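Local coordinates for exopolysaccharide biosynthesis protein (Pantoea stewartii subsp. stewartii DC283, PDB 6TGF) that is a glycan biofilm-modifying enzyme, probably a glycoside hydrolase acting on exopolysaccharide, built as a trimer with a tailspike-like parallel beta-helix, at residues P306-V311 and N331-N337; I269-A275 and F293-M299; V563-Q568 and S611-L615. All blocks are in the same frame, centred on the assembly; numbering follows the deposited sequence.

Contact 1: residues P306-V311 and N331-N337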
loop_
_atom_site.group_PDB
_atom_site.type_symbol
_atom_site.label_atom_id
_atom_site.label_comp_id
_atom_site.label_asym_id
_atom_site.label_seq_id
_atom_site.Cartn_x
_atom_site.Cartn_y
_atom_site.Cartn_z
ATOM N N PRO B 306 -15.425 11.181 -6.483
ATOM C CA PRO B 306 -15.636 12.199 -5.454
ATOM C C PRO B 306 -16.986 12.917 -5.594
ATOM O O PRO B 306 -17.460 13.061 -6.708
ATOM C CB PRO B 306 -14.487 13.194 -5.678
ATOM C CG PRO B 306 -13.409 12.382 -6.362
ATOM C CD PRO B 306 -14.154 11.365 -7.202
ATOM N N ALA B 307 -17.555 13.361 -4.469
ATOM C CA ALA B 307 -18.878 14.025 -4.386
ATOM C C ALA B 307 -18.741 15.540 -4.589
ATOM O O ALA B 307 -19.775 16.231 -4.518
ATOM C CB ALA B 307 -19.528 13.705 -3.063
ATOM N N THR B 308 -17.523 16.039 -4.833
ATOM C CA THR B 308 -17.232 17.473 -5.108
ATOM C C THR B 308 -16.573 17.607 -6.484
ATOM O O THR B 308 -15.526 16.962 -6.701
ATOM C CB THR B 308 -16.349 18.083 -4.012
ATOM O OG1 THR B 308 -17.037 17.947 -2.768
ATOM C CG2 THR B 308 -16.024 19.541 -4.256
ATOM N N THR B 309 -17.165 18.419 -7.366
ATOM C CA THR B 309 -16.618 18.776 -8.702
ATOM C C THR B 309 -16.270 20.268 -8.723
ATOM O O THR B 309 -17.154 21.084 -8.398
ATOM C CB THR B 309 -17.600 18.417 -9.825
ATOM O OG1 THR B 309 -17.818 17.007 -9.785
ATOM C CG2 THR B 309 -17.099 18.811 -11.198
ATOM N N ILE B 310 -15.025 20.601 -9.077
ATOM C CA ILE B 310 -14.583 21.996 -9.376
ATOM C C ILE B 310 -14.715 22.210 -10.885
ATOM O O ILE B 310 -14.402 21.276 -11.649
ATOM C CB ILE B 310 -13.152 22.270 -8.867
ATOM C CG1 ILE B 310 -13.128 22.453 -7.347
ATOM C CG2 ILE B 310 -12.537 23.469 -9.581
ATOM C CD1 ILE B 310 -11.748 22.377 -6.734
ATOM N N VAL B 311 -15.177 23.396 -11.279
ATOM C CA VAL B 311 -15.339 23.820 -12.699
ATOM C C VAL B 311 -15.017 25.319 -12.758
ATOM O O VAL B 311 -15.359 26.026 -11.794
ATOM C CB VAL B 311 -16.748 23.464 -13.214
ATOM C CG1 VAL B 311 -17.807 24.472 -12.802
ATOM C CG2 VAL B 311 -16.771 23.266 -14.714
ATOM N N ASN B 331 -10.225 14.214 -2.861
ATOM C CA ASN B 331 -11.695 14.079 -3.038
ATOM C C ASN B 331 -12.227 15.192 -3.949
ATOM O O ASN B 331 -13.278 15.766 -3.615
ATOM C CB ASN B 331 -12.419 14.089 -1.688
ATOM C CG ASN B 331 -11.796 13.151 -0.679
ATOM O OD1 ASN B 331 -11.427 12.028 -1.013
ATOM N ND2 ASN B 331 -11.675 13.605 0.559
ATOM N N LEU B 332 -11.554 15.464 -5.069
ATOM C CA LEU B 332 -11.963 16.523 -6.033
ATOM C C LEU B 332 -11.993 15.964 -7.458
ATOM O O LEU B 332 -11.015 15.307 -7.863
ATOM C CB LEU B 332 -10.992 17.704 -5.932
ATOM C CG LEU B 332 -11.078 18.520 -4.643
ATOM C CD1 LEU B 332 -9.906 19.481 -4.534
ATOM C CD2 LEU B 332 -12.395 19.276 -4.559
ATOM N N ILE B 333 -13.092 16.217 -8.174
ATOM C CA ILE B 333 -13.171 16.143 -9.663
ATOM C C ILE B 333 -12.936 17.561 -10.190
ATOM O O ILE B 333 -13.626 18.479 -9.713
ATOM C CB ILE B 333 -14.524 15.568 -10.132
ATOM C CG1 ILE B 333 -14.871 14.262 -9.408
ATOM C CG2 ILE B 333 -14.536 15.403 -11.644
ATOM C CD1 ILE B 333 -16.219 13.675 -9.766
ATOM N N PHE B 334 -11.974 17.744 -11.100
ATOM C CA PHE B 334 -11.756 19.014 -11.842
ATOM C C PHE B 334 -12.071 18.788 -13.324
ATOM O O PHE B 334 -11.290 18.092 -14.007
ATOM C CB PHE B 334 -10.334 19.554 -11.656
ATOM C CG PHE B 334 -10.019 20.762 -12.505
ATOM C CD1 PHE B 334 -10.907 21.826 -12.583
ATOM C CD2 PHE B 334 -8.841 20.837 -13.233
ATOM C CE1 PHE B 334 -10.623 22.934 -13.368
ATOM C CE2 PHE B 334 -8.558 21.949 -14.015
ATOM C CZ PHE B 334 -9.449 22.994 -14.081
ATOM N N ASN B 335 -13.188 19.357 -13.788
ATOM C CA ASN B 335 -13.614 19.357 -15.212
ATOM C C ASN B 335 -13.120 20.655 -15.863
ATOM O O ASN B 335 -13.773 21.700 -15.665
ATOM C CB ASN B 335 -15.129 19.176 -15.343
ATOM C CG ASN B 335 -15.611 19.187 -16.779
ATOM O OD1 ASN B 335 -14.853 18.897 -17.703
ATOM N ND2 ASN B 335 -16.878 19.519 -16.975
ATOM N N GLY B 336 -12.008 20.581 -16.603
ATOM C CA GLY B 336 -11.350 21.728 -17.260
ATOM C C GLY B 336 -12.165 22.294 -18.415
ATOM O O GLY B 336 -11.923 23.459 -18.780
ATOM N N ASN B 337 -13.078 21.495 -18.983
ATOM C CA ASN B 337 -14.017 21.889 -20.072
ATOM C C ASN B 337 -13.236 22.327 -21.322
ATOM O O ASN B 337 -13.748 23.191 -22.061
ATOM C CB ASN B 337 -14.985 22.990 -19.619
ATOM C CG ASN B 337 -16.095 22.486 -18.721
ATOM O OD1 ASN B 337 -16.709 21.459 -18.997
ATOM N ND2 ASN B 337 -16.375 23.218 -17.655
#
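Strands 308-311 and 332-335 pair in parallel on successive coils of the right-handed parallel beta-helix, a rung-on-rung contact of the tailspike-like fold. Their axes approach to 4.5 Å at 29°, and the bridges Thr309-Ile333 and Ile310-Phe334 set the register, with CA-CA distances of 4.4 and 4.8 Å. Ile333 bonds through N and O to Thr308 and Ile310, which flank Thr309, and Ile310 bonds to Ile333 and Asn335, which flank Phe334; this is the parallel signature. Ile333 N donates to Thr308 O (2.9 Å, 180°), Ile310 N donates to Ile333 O (2.6 Å), and Asn335 N donates a hydrogen bond to Ile310 O (3.1 Å).

Residues alternate between the two faces of the sheet. Ile310 and Phe334 point to the buried interior, where Ile310 CG2 lies 3.8 Å from Phe334 CD1 and Ile310 CD1 lies 3.8 Å from Leu332 CD2; Phe320 and Val319 of strand 318-324 line the same interior. Thr309 and Ile333 occupy the other, partly exposed face. The coil turns a corner at Asn331, whose positive phi of 64° bends the chain between strands 327-330 and 332-335. Asn335 OD1 is hydrogen-bonded to ND2 of Asn367, outside the pair. Before the strand, Pro306 packs over the corner, its CD 3.7 Å from Ile333 CG1 and its CB 3.5 Å from Asn331 C.

Contact 2: residues I269-A275 and F293-M299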
loop_
_atom_site.group_PDB
_atom_site.type_symbol
_atom_site.label_atom_id
_atom_site.label_comp_id
_atom_site.label_asym_id
_atom_site.label_seq_id
_atom_site.Cartn_x
_atom_site.Cartn_y
_atom_site.Cartn_z
ATOM N N ILE B 269 -7.534 22.467 8.807
ATOM C CA ILE B 269 -8.612 22.053 7.853
ATOM C C ILE B 269 -8.487 22.883 6.570
ATOM O O ILE B 269 -8.792 22.346 5.486
ATOM C CB ILE B 269 -10.030 22.163 8.457
ATOM C CG1 ILE B 269 -11.040 21.407 7.583
ATOM C CG2 ILE B 269 -10.424 23.617 8.688
ATOM C CD1 ILE B 269 -12.494 21.647 7.916
ATOM N N CYS B 270 -8.072 24.146 6.693
ATOM C CA CYS B 270 -7.760 25.040 5.549
ATOM C C CYS B 270 -9.034 25.222 4.705
ATOM O O CYS B 270 -9.972 25.856 5.225
ATOM C CB CYS B 270 -6.566 24.482 4.779
ATOM S SG CYS B 270 -5.787 25.674 3.661
ATOM N N VAL B 271 -9.094 24.667 3.487
ATOM C CA VAL B 271 -10.239 24.835 2.539
ATOM C C VAL B 271 -10.990 23.503 2.420
ATOM O O VAL B 271 -10.413 22.544 1.872
ATOM C CB VAL B 271 -9.766 25.338 1.161
ATOM C CG1 VAL B 271 -10.938 25.657 0.245
ATOM C CG2 VAL B 271 -8.848 26.546 1.284
ATOM N N GLN B 272 -12.235 23.460 2.907
ATOM C CA GLN B 272 -13.118 22.264 2.877
ATOM C C GLN B 272 -14.364 22.579 2.042
ATOM O O GLN B 272 -15.176 23.414 2.486
ATOM C CB GLN B 272 -13.504 21.852 4.299
ATOM C CG GLN B 272 -14.364 20.596 4.365
ATOM C CD GLN B 272 -13.627 19.376 3.869
ATOM O OE1 GLN B 272 -12.501 19.102 4.276
ATOM N NE2 GLN B 272 -14.265 18.626 2.984
ATOM N N PHE B 273 -14.497 21.934 0.878
ATOM C CA PHE B 273 -15.719 21.948 0.032
ATOM C C PHE B 273 -16.752 20.990 0.618
ATOM O O PHE B 273 -16.401 19.905 1.075
ATOM C CB PHE B 273 -15.423 21.494 -1.398
ATOM C CG PHE B 273 -14.712 22.492 -2.275
ATOM C CD1 PHE B 273 -13.328 22.535 -2.322
ATOM C CD2 PHE B 273 -15.429 23.356 -3.089
ATOM C CE1 PHE B 273 -12.675 23.438 -3.146
ATOM C CE2 PHE B 273 -14.774 24.262 -3.910
ATOM C CZ PHE B 273 -13.398 24.300 -3.937
ATOM N N PRO B 274 -18.055 21.349 0.615
ATOM C CA PRO B 274 -19.114 20.361 0.796
ATOM C C PRO B 274 -19.341 19.647 -0.545
ATOM O O PRO B 274 -18.723 20.037 -1.522
ATOM C CB PRO B 274 -20.319 21.194 1.254
ATOM C CG PRO B 274 -20.071 22.587 0.697
ATOM C CD PRO B 274 -18.579 22.711 0.447
ATOM N N ALA B 275 -20.191 18.617 -0.563
ATOM C CA ALA B 275 -20.554 17.861 -1.785
ATOM C C ALA B 275 -21.272 18.805 -2.759
ATOM O O ALA B 275 -22.019 19.685 -2.282
ATOM C CB ALA B 275 -21.406 16.666 -1.430
ATOM N N PHE B 293 -0.928 24.257 2.888
ATOM C CA PHE B 293 -2.126 24.437 2.027
ATOM C C PHE B 293 -2.834 23.087 1.882
ATOM O O PHE B 293 -2.321 22.213 1.161
ATOM C CB PHE B 293 -1.771 25.004 0.650
ATOM C CG PHE B 293 -2.977 25.317 -0.201
ATOM C CD1 PHE B 293 -3.579 24.340 -0.980
ATOM C CD2 PHE B 293 -3.528 26.588 -0.202
ATOM C CE1 PHE B 293 -4.696 24.633 -1.748
ATOM C CE2 PHE B 293 -4.644 26.880 -0.971
ATOM C CZ PHE B 293 -5.225 25.903 -1.745
ATOM N N ARG B 294 -3.969 22.924 2.563
ATOM C CA ARG B 294 -4.872 21.754 2.409
ATOM C C ARG B 294 -6.118 22.204 1.638
ATOM O O ARG B 294 -6.587 23.332 1.870
ATOM C CB ARG B 294 -5.235 21.159 3.773
ATOM C CG ARG B 294 -6.269 20.045 3.711
ATOM C CD ARG B 294 -6.734 19.623 5.088
ATOM N NE ARG B 294 -7.802 18.630 5.039
ATOM C CZ ARG B 294 -9.084 18.885 4.787
ATOM N NH1 ARG B 294 -9.495 20.119 4.541
ATOM N NH2 ARG B 294 -9.960 17.894 4.774
ATOM N N ILE B 295 -6.611 21.351 0.741
ATOM C CA ILE B 295 -7.889 21.557 0.002
ATOM C C ILE B 295 -8.503 20.178 -0.263
ATOM O O ILE B 295 -7.779 19.295 -0.759
ATOM C CB ILE B 295 -7.657 22.396 -1.274
ATOM C CG1 ILE B 295 -8.973 22.879 -1.886
ATOM C CG2 ILE B 295 -6.803 21.656 -2.292
ATOM C CD1 ILE B 295 -8.829 24.142 -2.702
ATOM N N SER B 296 -9.771 19.987 0.113
ATOM C CA SER B 296 -10.457 18.669 0.094
ATOM C C SER B 296 -11.938 18.839 -0.259
ATOM O O SER B 296 -12.547 19.828 0.194
ATOM C CB SER B 296 -10.289 17.963 1.413
ATOM O OG SER B 296 -10.719 16.611 1.324
ATOM N N GLY B 297 -12.479 17.901 -1.042
ATOM C CA GLY B 297 -13.925 17.758 -1.297
ATOM C C GLY B 297 -14.590 16.917 -0.223
ATOM O O GLY B 297 -13.871 16.426 0.670
ATOM N N ALA B 298 -15.915 16.751 -0.311
ATOM C CA ALA B 298 -16.769 16.051 0.680
ATOM C C ALA B 298 -16.052 14.805 1.213
ATOM O O ALA B 298 -15.831 13.867 0.420
ATOM C CB ALA B 298 -18.093 15.693 0.053
ATOM N N MET B 299 -15.705 14.804 2.505
ATOM C CA MET B 299 -14.994 13.691 3.192
ATOM C C MET B 299 -15.990 12.566 3.498
ATOM O O MET B 299 -16.444 12.465 4.657
ATOM C CB MET B 299 -14.333 14.162 4.493
ATOM C CG MET B 299 -13.092 15.007 4.270
ATOM S SD MET B 299 -12.300 15.524 5.817
ATOM C CE MET B 299 -13.556 16.611 6.493
#
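Segments 269-275 and 293-299 run in the same general sense, their end-to-end directions 45° apart, and are joined by parallel bridges at Val271-Ile295 (CA-CA 4.8 Å) and Gln272-Ser296 (5.3 Å). Val271 N donates to Arg294 O (3.3 Å), Ser296 N to Val271 O (3.2 Å), and Phe273 N to Ser296 O (3.0 Å).

On the face of Val271 and Ile295, the side chains meet at Val271 CG1 and Ile295 CD1 (3.9 Å), and Phe273 CE1 also lies 3.9 Å from Ile295 CD1; Ile255 of helix 252-265 covers Val271 and Phe273. Cys270 SG sits 4.9 Å from the Phe293 ring centroid, an oblique sulfur-aromatic contact.

The face of Gln272 and Ser296 is polar. Arg294 NH1 donates to Ile269 O (2.5 Å) and Gln272 OE1 (3.2 Å), while Arg294 NH2 donates to Gln272 OE1 (2.9 Å) and also to Asn301 of the second subunit. Ser296 OG pairs with Ser330 on the following coil. With helix 252-265 covering apolar side chains beside strand 271-272, this is the N-terminal start of the parallel beta-helix, as in tailspike-like folds, with its polar face turned to the trimer interface.

Contact 3: residues V563-Q568 and S611-L615. With EDO (1,2-ethanediol), chain C.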
loop_
_atom_site.group_PDB
_atom_site.type_symbol
_atom_site.label_atom_id
_atom_site.label_comp_id
_atom_site.label_asym_id
_atom_site.label_seq_id
_atom_site.Cartn_x
_atom_site.Cartn_y
_atom_site.Cartn_z
ATOM N N VAL B 563 25.094 -30.943 -19.551
ATOM C CA VAL B 563 24.763 -31.976 -18.524
ATOM C C VAL B 563 25.900 -31.976 -17.499
ATOM O O VAL B 563 26.880 -32.722 -17.699
ATOM C CB VAL B 563 24.547 -33.369 -19.148
ATOM C CG1 VAL B 563 24.186 -34.412 -18.099
ATOM C CG2 VAL B 563 23.494 -33.337 -20.245
ATOM N N PHE B 564 25.780 -31.142 -16.463
ATOM C CA PHE B 564 26.781 -30.989 -15.376
ATOM C C PHE B 564 26.613 -32.130 -14.371
ATOM O O PHE B 564 25.463 -32.491 -14.067
ATOM C CB PHE B 564 26.644 -29.626 -14.696
ATOM C CG PHE B 564 27.601 -29.413 -13.553
ATOM C CD1 PHE B 564 28.953 -29.224 -13.795
ATOM C CD2 PHE B 564 27.159 -29.423 -12.239
ATOM C CE1 PHE B 564 29.841 -29.039 -12.746
ATOM C CE2 PHE B 564 28.049 -29.236 -11.192
ATOM C CZ PHE B 564 29.388 -29.045 -11.448
ATOM N N GLY B 565 27.735 -32.652 -13.862
ATOM C CA GLY B 565 27.797 -33.846 -12.997
ATOM C C GLY B 565 28.567 -34.962 -13.680
ATOM O O GLY B 565 28.980 -34.760 -14.838
ATOM N N GLN B 566 28.743 -36.103 -13.008
ATOM C CA GLN B 566 29.614 -37.207 -13.493
ATOM C C GLN B 566 28.958 -38.573 -13.257
ATOM O O GLN B 566 27.999 -38.652 -12.462
ATOM C CB GLN B 566 30.974 -37.148 -12.797
ATOM C CG GLN B 566 30.923 -37.485 -11.314
ATOM C CD GLN B 566 32.285 -37.859 -10.785
ATOM O OE1 GLN B 566 33.110 -37.000 -10.485
ATOM N NE2 GLN B 566 32.526 -39.154 -10.663
ATOM N N SER B 567 29.485 -39.601 -13.929
ATOM C CA SER B 567 29.184 -41.040 -13.707
ATOM C C SER B 567 30.130 -41.592 -12.632
ATOM O O SER B 567 31.275 -41.101 -12.546
ATOM C CB SER B 567 29.290 -41.819 -14.996
ATOM O OG SER B 567 29.234 -43.217 -14.757
ATOM N N GLN B 568 29.661 -42.576 -11.858
ATOM C CA GLN B 568 30.366 -43.182 -10.694
ATOM C C GLN B 568 30.382 -42.188 -9.526
ATOM O O GLN B 568 30.341 -40.967 -9.777
ATOM C CB GLN B 568 31.803 -43.586 -11.044
ATOM C CG GLN B 568 31.941 -44.403 -12.324
ATOM C CD GLN B 568 31.231 -45.734 -12.258
ATOM O OE1 GLN B 568 30.992 -46.287 -11.187
ATOM N NE2 GLN B 568 30.890 -46.266 -13.420
ATOM N N SER B 611 34.631 -37.967 -16.051
ATOM C CA SER B 611 33.758 -39.167 -15.988
ATOM C C SER B 611 32.355 -38.797 -16.487
ATOM O O SER B 611 31.484 -38.499 -15.651
ATOM C CB SER B 611 33.736 -39.740 -14.591
ATOM O OG SER B 611 32.951 -40.921 -14.535
ATOM N N SER B 612 32.159 -38.816 -17.810
ATOM C CA SER B 612 30.944 -38.323 -18.516
ATOM C C SER B 612 29.681 -38.909 -17.887
ATOM O O SER B 612 29.628 -40.102 -17.605
ATOM C CB SER B 612 31.007 -38.645 -19.986
ATOM O OG SER B 612 29.872 -38.127 -20.665
ATOM N N PRO B 613 28.630 -38.089 -17.649
ATOM C CA PRO B 613 27.330 -38.606 -17.223
ATOM C C PRO B 613 26.488 -39.162 -18.384
ATOM O O PRO B 613 25.485 -39.795 -18.108
ATOM C CB PRO B 613 26.662 -37.371 -16.601
ATOM C CG PRO B 613 27.226 -36.209 -17.393
ATOM C CD PRO B 613 28.640 -36.620 -17.753
ATOM N N VAL B 614 26.912 -38.921 -19.632
ATOM C CA VAL B 614 26.173 -39.291 -20.877
ATOM C C VAL B 614 27.043 -40.236 -21.718
ATOM O O VAL B 614 28.252 -39.967 -21.848
ATOM C CB VAL B 614 25.774 -38.030 -21.671
ATOM C CG1 VAL B 614 25.140 -38.363 -23.014
ATOM C CG2 VAL B 614 24.857 -37.128 -20.860
ATOM N N LEU B 615 26.433 -41.294 -22.267
ATOM C CA LEU B 615 27.083 -42.296 -23.159
ATOM C C LEU B 615 26.697 -42.033 -24.619
ATOM O O LEU B 615 27.586 -42.136 -25.486
ATOM C CB LEU B 615 26.650 -43.705 -22.740
ATOM C CG LEU B 615 27.035 -44.139 -21.326
ATOM C CD1 LEU B 615 26.603 -45.575 -21.077
ATOM C CD2 LEU B 615 28.529 -43.989 -21.080
HETATM C C1 EDO C . 28.876 -48.001 -6.878
HETATM O O1 EDO C . 27.468 -48.089 -6.976
HETATM C C2 EDO C . 29.522 -47.517 -8.128
HETATM O O2 EDO C . 30.030 -46.194 -8.059
#
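The striking feature here is a junction made without strand pairing: residues just beyond strand 558-564 meet the turn leading into strand 614-620, with end-to-end directions 127° apart; the nearest CA pair is Gln566-Pro613, at 4.6 Å. Two hydrogen bonds, both between Ser567 and Ser611, cross it: Ser567 N to Ser611 O (2.9 Å, 162°) and Ser611 OG to Ser567 O (2.6 Å).

Nearer the end of strand 558-564, Pro613 packs with its CG 3.6 Å from Val563 CG1 and 3.4 Å from Gly565 O, while Val563 CG1 touches Val614 CG2 at 3.9 Å. At phi 116° and psi 178°, Gly565 adopts a conformation in which a CB would clash with the preceding carbonyl oxygen. Gln566 NE2 bonds Ser567 O and Gln568 O, both at 3.0 Å, and its OE1 accepts from Gly588 N; Ser567 OG bonds Gly635 O. Gln568 OE1 lies 3.3 Å from O2 of a 1,2-ethanediol, a weak contact at most, probably with a crystallisation additive.

The contact joins two antiparallel sheets where the C-terminal end of 558-564 meets the start of 614-620. One backbone-backbone bond, one serine hydroxyl-to-carbonyl bond and Pro613 packing hold these unpaired segments together without a beta ladder.

In the fold
Contacts 1 and 2 belong to the same parallel beta-helix, on adjoining faces either side of a corner, their centres about 12 Å apart, whereas contact 3 lies in the C-terminal beta-region, about 71 and 73 Å from them, centre to centre. The first two touch through Thr308: its OG1 is 3.0 Å from both Pro274 O and Ala298 N, probable hydrogen bonds, one across to the previous coil (Pro274), one within its own coil around the corner (Ala298). Contact 2 is mostly buried and adds an arginine-glutamine network reaching another subunit; contact 1 is partly buried and is dominated by the backbone ladder with apolar interior side chains. Contact 3, also mostly buried, replaces the ladder with two isolated hydrogen bonds, one from a serine hydroxyl, and proline packing between two antiparallel sheets.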